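Local coordinates for protein xyloglucanase (Paenibacillus pabuli, PDB 2JEP) that hydrolyses xyloglucan, a plant cell-wall polysaccharide, as a glycoside hydrolase of family 5, at residues Ile176-Asn181 with Trp221-Gly226; Pro318-Glu323 with Val357-Asp362. All coordinates share one frame; numbering follows the deposited sequence. Where two conformers were deposited one is given.

Interaction 1 of 2, residues Ile176-Asn181 with Trp221-Gly226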
ATOM      1  N   ILE A 176      10.332   4.720  -3.513  1.00  6.67           N
ATOM      2  CA  ILE A 176       9.106   5.114  -4.177  1.00  6.41           C
ATOM      3  C   ILE A 176       8.250   5.917  -3.223  1.00  6.68           C
ATOM      4  O   ILE A 176       8.111   5.531  -2.065  1.00  7.38           O
ATOM      5  CB  ILE A 176       8.337   3.856  -4.619  1.00  7.51           C
ATOM      6  CG1 ILE A 176       9.170   3.041  -5.624  1.00  7.96           C
ATOM      7  CG2 ILE A 176       6.938   4.206  -5.197  1.00  7.90           C
ATOM      8  CD1 ILE A 176       8.675   1.614  -5.809  1.00  9.87           C
ATOM      9  N   PHE A 177       7.690   7.029  -3.690  1.00  7.11           N
ATOM     10  CA  PHE A 177       6.721   7.778  -2.904  1.00  6.23           C
ATOM     11  C   PHE A 177       5.313   7.413  -3.387  1.00  6.63           C
ATOM     12  O   PHE A 177       5.062   7.403  -4.595  1.00  7.13           O
ATOM     13  CB  PHE A 177       6.872   9.294  -3.058  1.00  6.94           C
ATOM     14  CG  PHE A 177       8.219   9.875  -2.685  1.00  7.87           C
ATOM     15  CD1 PHE A 177       9.085   9.265  -1.802  1.00  8.27           C
ATOM     16  CD2 PHE A 177       8.593  11.095  -3.194  1.00  8.17           C
ATOM     17  CE1 PHE A 177      10.307   9.857  -1.491  1.00  8.49           C
ATOM     18  CE2 PHE A 177       9.791  11.697  -2.865  1.00  9.06           C
ATOM     19  CZ  PHE A 177      10.657  11.065  -2.025  1.00  9.18           C
ATOM     20  N   GLU A 178       4.407   7.184  -2.437  1.00  6.38           N
ATOM     21  CA  GLU A 178       3.000   6.855  -2.686  1.00  6.49           C
ATOM     22  C   GLU A 178       2.159   8.015  -2.127  1.00  6.44           C
ATOM     23  O   GLU A 178       2.276   8.386  -0.957  1.00  6.90           O
ATOM     24  CB  GLU A 178       2.664   5.534  -1.972  1.00  6.68           C
ATOM     25  CG  GLU A 178       1.253   5.085  -2.072  1.00  6.11           C
ATOM     26  CD  GLU A 178       0.977   3.825  -1.286  1.00  7.25           C
ATOM     27  OE1 GLU A 178       1.853   3.390  -0.523  1.00  8.45           O
ATOM     28  OE2 GLU A 178      -0.126   3.253  -1.444  1.00  7.22           O
ATOM     29  N   SER A 179       1.327   8.587  -3.005  1.00  6.20           N
ATOM     30  CA  SER A 179       0.702   9.869  -2.707  1.00  6.26           C
ATOM     31  C   SER A 179      -0.164   9.882  -1.465  1.00  6.61           C
ATOM     32  O   SER A 179      -0.224  10.880  -0.744  1.00  7.16           O
ATOM     33  CB  SER A 179      -0.137  10.290  -3.889  1.00  6.75           C
ATOM     34  OG  SER A 179      -1.158   9.340  -4.165  1.00  7.01           O
ATOM     35  N   MET A 180      -0.851   8.762  -1.255  1.00  6.50           N
ATOM     36  CA  MET A 180      -1.813   8.618  -0.168  0.75  6.52           C
ATOM     37  C   MET A 180      -2.236   7.160  -0.189  1.00  6.72           C
ATOM     38  O   MET A 180      -1.728   6.385  -1.007  1.00  8.38           O
ATOM     39  CB  MET A 180      -2.985   9.600  -0.350  0.75  6.35           C
ATOM     40  CG  MET A 180      -3.681   9.461  -1.676  0.75  7.02           C
ATOM     41  SD  MET A 180      -4.483  11.001  -2.214  0.75  7.87           S
ATOM     42  CE  MET A 180      -5.249  10.475  -3.733  0.75  8.59           C
ATOM     43  N   ASN A 181      -3.101   6.786   0.745  1.00  6.27           N
ATOM     44  CA  ASN A 181      -3.431   5.386   0.949  1.00  5.98           C
ATOM     45  C   ASN A 181      -4.801   5.059   0.363  1.00  5.92           C
ATOM     46  O   ASN A 181      -4.920   4.935  -0.868  1.00  7.09           O
ATOM     47  CB  ASN A 181      -3.263   5.037   2.445  1.00  5.68           C
ATOM     48  CG  ASN A 181      -3.608   3.605   2.765  1.00  5.45           C
ATOM     49  OD1 ASN A 181      -3.190   2.708   2.030  1.00  6.75           O
ATOM     50  ND2 ASN A 181      -4.368   3.382   3.846  1.00  6.69           N
ATOM     51  N   TRP A 221      10.129   6.858  -9.249  1.00  8.76           N
ATOM     52  CA  TRP A 221       8.784   6.346  -9.409  1.00  9.27           C
ATOM     53  C   TRP A 221       7.859   6.869  -8.317  1.00  7.99           C
ATOM     54  O   TRP A 221       8.213   6.910  -7.132  1.00  8.20           O
ATOM     55  CB  TRP A 221       8.808   4.825  -9.376  1.00  9.91           C
ATOM     56  CG  TRP A 221       9.471   4.228 -10.558  1.00 10.61           C
ATOM     57  CD1 TRP A 221      10.792   3.881 -10.688  1.00 12.44           C
ATOM     58  CD2 TRP A 221       8.848   3.894 -11.792  1.00 10.61           C
ATOM     59  NE1 TRP A 221      11.014   3.368 -11.939  1.00 12.14           N
ATOM     60  CE2 TRP A 221       9.841   3.367 -12.640  1.00 10.67           C
ATOM     61  CE3 TRP A 221       7.555   4.031 -12.282  1.00 10.15           C
ATOM     62  CZ2 TRP A 221       9.561   2.933 -13.944  1.00 12.26           C
ATOM     63  CZ3 TRP A 221       7.288   3.612 -13.582  1.00 11.73           C
ATOM     64  CH2 TRP A 221       8.291   3.072 -14.389  1.00 11.82           C
ATOM     65  N   LEU A 222       6.648   7.239  -8.733  1.00  8.14           N
ATOM     66  CA  LEU A 222       5.614   7.745  -7.844  1.00  8.11           C
ATOM     67  C   LEU A 222       4.360   6.904  -8.018  1.00  7.65           C
ATOM     68  O   LEU A 222       3.916   6.673  -9.141  1.00  9.80           O
ATOM     69  CB  LEU A 222       5.292   9.188  -8.206  1.00  8.14           C
ATOM     70  CG  LEU A 222       6.469  10.177  -8.199  1.00  8.10           C
ATOM     71  CD1 LEU A 222       5.991  11.572  -8.602  1.00  9.18           C
ATOM     72  CD2 LEU A 222       7.162  10.200  -6.868  1.00  8.44           C
ATOM     73  N   LEU A 223       3.803   6.441  -6.898  1.00  6.18           N
ATOM     74  CA  LEU A 223       2.674   5.522  -6.871  1.00  6.62           C
ATOM     75  C   LEU A 223       1.419   6.290  -6.445  1.00  6.54           C
ATOM     76  O   LEU A 223       1.453   6.984  -5.431  1.00  6.61           O
ATOM     77  CB  LEU A 223       2.974   4.398  -5.878  1.00  6.77           C
ATOM     78  CG  LEU A 223       1.913   3.341  -5.577  1.00  7.07           C
ATOM     79  CD1 LEU A 223       1.593   2.559  -6.854  1.00  6.70           C
ATOM     80  CD2 LEU A 223       2.347   2.403  -4.487  1.00  8.32           C
ATOM     81  N   VAL A 224       0.343   6.169  -7.231  1.00  6.64           N
ATOM     82  CA  VAL A 224      -0.901   6.871  -6.973  1.00  6.67           C
ATOM     83  C   VAL A 224      -2.074   5.891  -7.038  1.00  6.38           C
ATOM     84  O   VAL A 224      -2.109   5.022  -7.907  1.00  6.68           O
ATOM     85  CB  VAL A 224      -1.140   8.063  -7.947  1.00  6.74           C
ATOM     86  CG1 VAL A 224       0.006   9.056  -7.813  1.00  7.50           C
ATOM     87  CG2 VAL A 224      -1.309   7.614  -9.400  1.00  8.37           C
ATOM     88  N   PRO A 225      -3.048   6.039  -6.128  1.00  6.19           N
ATOM     89  CA  PRO A 225      -4.253   5.262  -6.211  1.00  6.36           C
ATOM     90  C   PRO A 225      -5.418   5.995  -6.843  1.00  6.31           C
ATOM     91  O   PRO A 225      -5.389   7.208  -6.988  1.00  7.24           O
ATOM     92  CB  PRO A 225      -4.574   5.034  -4.733  1.00  6.77           C
ATOM     93  CG  PRO A 225      -4.230   6.374  -4.123  1.00  6.58           C
ATOM     94  CD  PRO A 225      -3.039   6.875  -4.916  1.00  6.44           C
ATOM     95  N   GLY A 226      -6.453   5.224  -7.159  1.00  6.36           N
ATOM     96  CA  GLY A 226      -7.784   5.767  -7.352  1.00  6.64           C
ATOM     97  C   GLY A 226      -8.626   5.626  -6.095  1.00  6.64           C
ATOM     98  O   GLY A 226      -8.117   5.507  -4.985  1.00  8.59           O
TER
HETATM   99  O   HOH W   1      -7.210   5.593  -2.395  1.00  7.63           O

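Interaction 2 of 2, residues Pro318-Glu323 with Val357-Asp362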
ATOM      1  N   PRO A 318       3.268   0.684 -14.319  1.00 10.67           N
ATOM      2  CA  PRO A 318       3.267  -0.449 -13.395  1.00 10.38           C
ATOM      3  C   PRO A 318       2.081  -0.364 -12.433  1.00  9.60           C
ATOM      4  O   PRO A 318       1.636   0.724 -12.089  1.00  9.95           O
ATOM      5  CB  PRO A 318       4.581  -0.272 -12.620  1.00 11.04           C
ATOM      6  CG  PRO A 318       5.451   0.553 -13.518  1.00 11.28           C
ATOM      7  CD  PRO A 318       4.485   1.498 -14.183  1.00 11.15           C
ATOM      8  N   VAL A 319       1.597  -1.519 -12.008  1.00  7.89           N
ATOM      9  CA  VAL A 319       0.564  -1.617 -10.984  1.00  7.64           C
ATOM     10  C   VAL A 319       1.163  -2.299  -9.768  1.00  7.23           C
ATOM     11  O   VAL A 319       1.876  -3.299  -9.891  1.00  8.01           O
ATOM     12  CB  VAL A 319      -0.659  -2.391 -11.506  1.00  8.27           C
ATOM     13  CG1 VAL A 319      -1.654  -2.718 -10.393  1.00  9.03           C
ATOM     14  CG2 VAL A 319      -1.347  -1.571 -12.604  1.00  9.33           C
ATOM     15  N   VAL A 320       0.887  -1.703  -8.608  1.00  7.42           N
ATOM     16  CA  VAL A 320       1.254  -2.280  -7.331  1.00  6.78           C
ATOM     17  C   VAL A 320      -0.020  -2.616  -6.565  1.00  7.30           C
ATOM     18  O   VAL A 320      -0.807  -1.709  -6.253  1.00  7.07           O
ATOM     19  CB  VAL A 320       2.133  -1.295  -6.512  1.00  7.16           C
ATOM     20  CG1 VAL A 320       2.489  -1.894  -5.140  1.00  8.30           C
ATOM     21  CG2 VAL A 320       3.407  -0.919  -7.295  1.00  8.09           C
ATOM     22  N   ILE A 321      -0.208  -3.903  -6.285  1.00  6.86           N
ATOM     23  CA  ILE A 321      -1.284  -4.334  -5.425  1.00  6.54           C
ATOM     24  C   ILE A 321      -0.697  -4.186  -4.018  1.00  6.65           C
ATOM     25  O   ILE A 321      -0.069  -5.099  -3.453  1.00  6.93           O
ATOM     26  CB  ILE A 321      -1.739  -5.769  -5.718  1.00  7.05           C
ATOM     27  CG1 ILE A 321      -2.156  -5.904  -7.197  1.00  7.88           C
ATOM     28  CG2 ILE A 321      -2.858  -6.173  -4.754  1.00  8.17           C
ATOM     29  CD1 ILE A 321      -3.303  -5.014  -7.681  1.00  9.70           C
ATOM     30  N   GLY A 322      -0.825  -2.979  -3.486  1.00  6.08           N
ATOM     31  CA  GLY A 322      -0.058  -2.567  -2.323  1.00  6.23           C
ATOM     32  C   GLY A 322      -0.399  -3.224  -1.018  1.00  6.44           C
ATOM     33  O   GLY A 322       0.364  -3.111  -0.070  1.00  6.26           O
ATOM     34  N   GLU A 323      -1.560  -3.881  -0.971  1.00  6.45           N
ATOM     35  CA  GLU A 323      -1.970  -4.700   0.183  1.00  6.08           C
ATOM     36  C   GLU A 323      -2.832  -5.839  -0.315  1.00  6.20           C
ATOM     37  O   GLU A 323      -3.701  -5.642  -1.159  1.00  6.46           O
ATOM     38  CB  GLU A 323      -2.831  -3.901   1.170  1.00  6.18           C
ATOM     39  CG  GLU A 323      -2.175  -2.665   1.747  1.00  5.96           C
ATOM     40  CD  GLU A 323      -3.039  -1.878   2.704  1.00  6.74           C
ATOM     41  OE1 GLU A 323      -4.074  -2.420   3.145  1.00  7.20           O
ATOM     42  OE2 GLU A 323      -2.650  -0.726   3.017  1.00  6.99           O
ATOM     43  N   VAL A 357       2.918  -5.866  -9.025  1.00  8.25           N
ATOM     44  CA  VAL A 357       3.664  -6.208  -7.814  1.00  7.91           C
ATOM     45  C   VAL A 357       2.710  -6.540  -6.677  1.00  7.49           C
ATOM     46  O   VAL A 357       1.914  -5.691  -6.288  1.00  8.63           O
ATOM     47  CB  VAL A 357       4.560  -5.043  -7.355  1.00  8.44           C
ATOM     48  CG1 VAL A 357       5.329  -5.409  -6.080  1.00  9.73           C
ATOM     49  CG2 VAL A 357       5.517  -4.589  -8.470  1.00  9.74           C
ATOM     50  N   PRO A 358       2.797  -7.756  -6.124  1.00  7.00           N
ATOM     51  CA  PRO A 358       1.947  -8.092  -4.985  1.00  7.49           C
ATOM     52  C   PRO A 358       2.653  -7.759  -3.672  1.00  7.01           C
ATOM     53  O   PRO A 358       3.780  -8.203  -3.467  1.00  8.19           O
ATOM     54  CB  PRO A 358       1.769  -9.594  -5.137  1.00  7.96           C
ATOM     55  CG  PRO A 358       3.057 -10.077  -5.758  1.00  8.34           C
ATOM     56  CD  PRO A 358       3.641  -8.899  -6.533  1.00  7.83           C
ATOM     57  N   VAL A 359       2.005  -6.973  -2.814  1.00  6.70           N
ATOM     58  CA  VAL A 359       2.576  -6.571  -1.535  1.00  6.65           C
ATOM     59  C   VAL A 359       1.685  -7.034  -0.372  1.00  6.94           C
ATOM     60  O   VAL A 359       0.568  -6.575  -0.225  1.00  7.32           O
ATOM     61  CB  VAL A 359       2.778  -5.032  -1.476  1.00  6.87           C
ATOM     62  CG1 VAL A 359       3.558  -4.629  -0.230  1.00  7.77           C
ATOM     63  CG2 VAL A 359       3.484  -4.513  -2.762  1.00  7.99           C
ATOM     64  N   TYR A 360       2.181  -7.997   0.416  1.00  6.63           N
ATOM     65  CA  TYR A 360       1.405  -8.633   1.469  1.00  6.63           C
ATOM     66  C   TYR A 360       1.178  -7.690   2.650  1.00  6.53           C
ATOM     67  O   TYR A 360       2.087  -6.985   3.070  1.00  6.52           O
ATOM     68  CB  TYR A 360       2.152  -9.912   1.938  1.00  6.07           C
ATOM     69  CG  TYR A 360       1.410 -10.627   3.021  1.00  6.31           C
ATOM     70  CD1 TYR A 360       0.334 -11.461   2.716  1.00  6.64           C
ATOM     71  CD2 TYR A 360       1.705 -10.396   4.361  1.00  5.77           C
ATOM     72  CE1 TYR A 360      -0.410 -12.052   3.718  1.00  6.76           C
ATOM     73  CE2 TYR A 360       0.982 -10.980   5.358  1.00  6.62           C
ATOM     74  CZ  TYR A 360      -0.081 -11.798   5.043  1.00  6.31           C
ATOM     75  OH  TYR A 360      -0.852 -12.344   6.050  1.00  7.44           O
ATOM     76  N   TRP A 361      -0.042  -7.727   3.205  1.00  6.46           N
ATOM     77  CA  TRP A 361      -0.387  -6.927   4.368  1.00  6.55           C
ATOM     78  C   TRP A 361      -0.092  -7.707   5.651  1.00  6.41           C
ATOM     79  O   TRP A 361      -0.798  -8.635   5.982  1.00  7.11           O
ATOM     80  CB  TRP A 361      -1.864  -6.495   4.358  1.00  6.25           C
ATOM     81  CG  TRP A 361      -2.192  -5.725   5.586  1.00  6.05           C
ATOM     82  CD1 TRP A 361      -2.915  -6.148   6.649  1.00  7.01           C
ATOM     83  CD2 TRP A 361      -1.692  -4.424   5.936  1.00  6.06           C
ATOM     84  NE1 TRP A 361      -2.920  -5.190   7.648  1.00  7.55           N
ATOM     85  CE2 TRP A 361      -2.160  -4.122   7.233  1.00  6.93           C
ATOM     86  CE3 TRP A 361      -0.921  -3.477   5.270  1.00  6.42           C
ATOM     87  CZ2 TRP A 361      -1.874  -2.918   7.859  1.00  7.17           C
ATOM     88  CZ3 TRP A 361      -0.639  -2.282   5.899  1.00  7.15           C
ATOM     89  CH2 TRP A 361      -1.099  -2.017   7.181  1.00  7.33           C
ATOM     90  N   ASP A 362       0.941  -7.281   6.387  1.00  6.34           N
ATOM     91  CA  ASP A 362       1.352  -7.891   7.644  1.00  6.88           C
ATOM     92  C   ASP A 362       1.224  -6.823   8.711  1.00  6.99           C
ATOM     93  O   ASP A 362       1.908  -5.803   8.650  1.00  7.10           O
ATOM     94  CB  ASP A 362       2.804  -8.342   7.522  1.00  7.05           C
ATOM     95  CG  ASP A 362       3.283  -9.171   8.701  1.00  7.29           C
ATOM     96  OD1 ASP A 362       3.050  -8.735   9.851  1.00  7.16           O
ATOM     97  OD2 ASP A 362       3.916 -10.240   8.464  1.00  7.44           O
TER

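Interaction 1 of 2, residues Ile176-Asn181 with Trp221-Gly226
Glu178 and Leu223 sit next to each other as a parallel bridge pair, their CA atoms 4.4 Å apart, and their side chains run abreast in the same direction. CG of Glu178 is anti to the backbone N (chi1 177°) and the chain stays extended beyond it, which lays the stem along one methyl: Glu178 CD is 3.8 Å from Leu223 CD2. On the reverse face of the sheet, Phe177 CB meets Leu222 CD2 at 3.9 Å, with that methyl oblique to the ring. Backbone bonds set this register. Leu223 N donates to Phe177 O at 2.8 Å, and Ser179 N donates to Leu223 O at 2.9 Å; a contact from Glu178 CA to the same Leu223 O makes a second approach to that carbonyl. Beyond the strand, Ser179 OG lies 3.2 Å from Pro225 CD, and a water donates to both Asn181 O and Gly226 O, joining the two chains beyond the paired residues.

In the second shell, Arg87 forms a salt bridge with Glu178 OE1 and a hydrogen bond with Asn181 OD1, while Asn203 hydrogen-bonds Ser179 OG through OD1 and Pro225 O through ND2. An alanine at Glu178 would probably leave Arg87 without this carboxylate partner and open a gap beside Leu223 CD2. The two segments lie on the fourth and fifth strands of the TIM barrel. Strands 125-128 and 259-265 continue the sheet through backbone bonds to Glu178 and Leu222; Leu222 packs outward on helix 193-211, Phe177 meets Trp161 of helix 150-167, and Leu223 points into the barrel.

Interaction 2 of 2, residues Pro318-Glu323 with Val357-Asp362
Glu323 runs its carboxylate alongside the six-membered ring of Trp361, the two planes only 28° apart. OE1 of Glu323 stands 3.9 Å above the plane of the Trp361 ring, offset toward the rim, and Glu323 CD comes to 3.7 Å from Trp361 CE3. The indole is placed there by a CG anti to the backbone N (chi1 178°), so that it runs alongside the extended glutamate and points the same way. The carboxylate has stronger partners outside the pair: Tyr266 OH bonds OE1 and Arg87 makes a salt bridge to OE2.

The strands run nearly parallel, their axes 9° apart, as the seventh and eighth strands of the TIM barrel, joined through helix 336-353 in a beta-alpha-beta unit. In family 5 enzymes the nucleophile is a glutamate at the end of the seventh strand, a position consistent with that of Glu323. A bound ethanediol beside Trp361 is compatible with a pocket at this end of the barrel.

Three backbone bonds carry the regular part of the pairing: Val357 N to Val319 O at 2.9 Å, Ile321 N to Val357 O at 2.8 Å, and Val359 N to Ile321 O at 2.9 Å. On the face that carries Val320 and Val357, Val320 CG1 and Val359 CG2 touch at 3.7 Å, the two valine side chains meeting at a slant. The register then slips, since Gly322 is nearest Val359 but Glu323 is nearest Trp361, next to an inverse gamma turn centred on Ile321. After the slip Val359 O receives the CA-H of Glu323, with Glu323 CA 3.2 Å from Val359 O, in place of a backbone N-H bond. Gly322 O lies against Val359 CB at 3.4 Å; Asn47 ND2, from strand 45-48, bonds this oxygen and also Tyr360 O.

Both contacts are fully buried and belong to one closed parallel sheet, interaction 1 joining its fourth and fifth strands and interaction 2 its seventh and eighth, with strand 259-265 between them. Their centres lie 12 Å apart, yet they touch inside the barrel, where Leu223 CD1 is 3.9 Å from Val320 CB, and at the N-terminal ends of the strands, where Trp221 packs on Pro318. At the C-terminal ends of the strands the chemistry turns polar in both: Arg87 pairs with Glu178 of interaction 1 and with Glu323 of interaction 2. They differ in how they finish: 176-181 with 221-226 closes through a water, whereas 318-323 with 357-362 ends in a carboxylate against an indole.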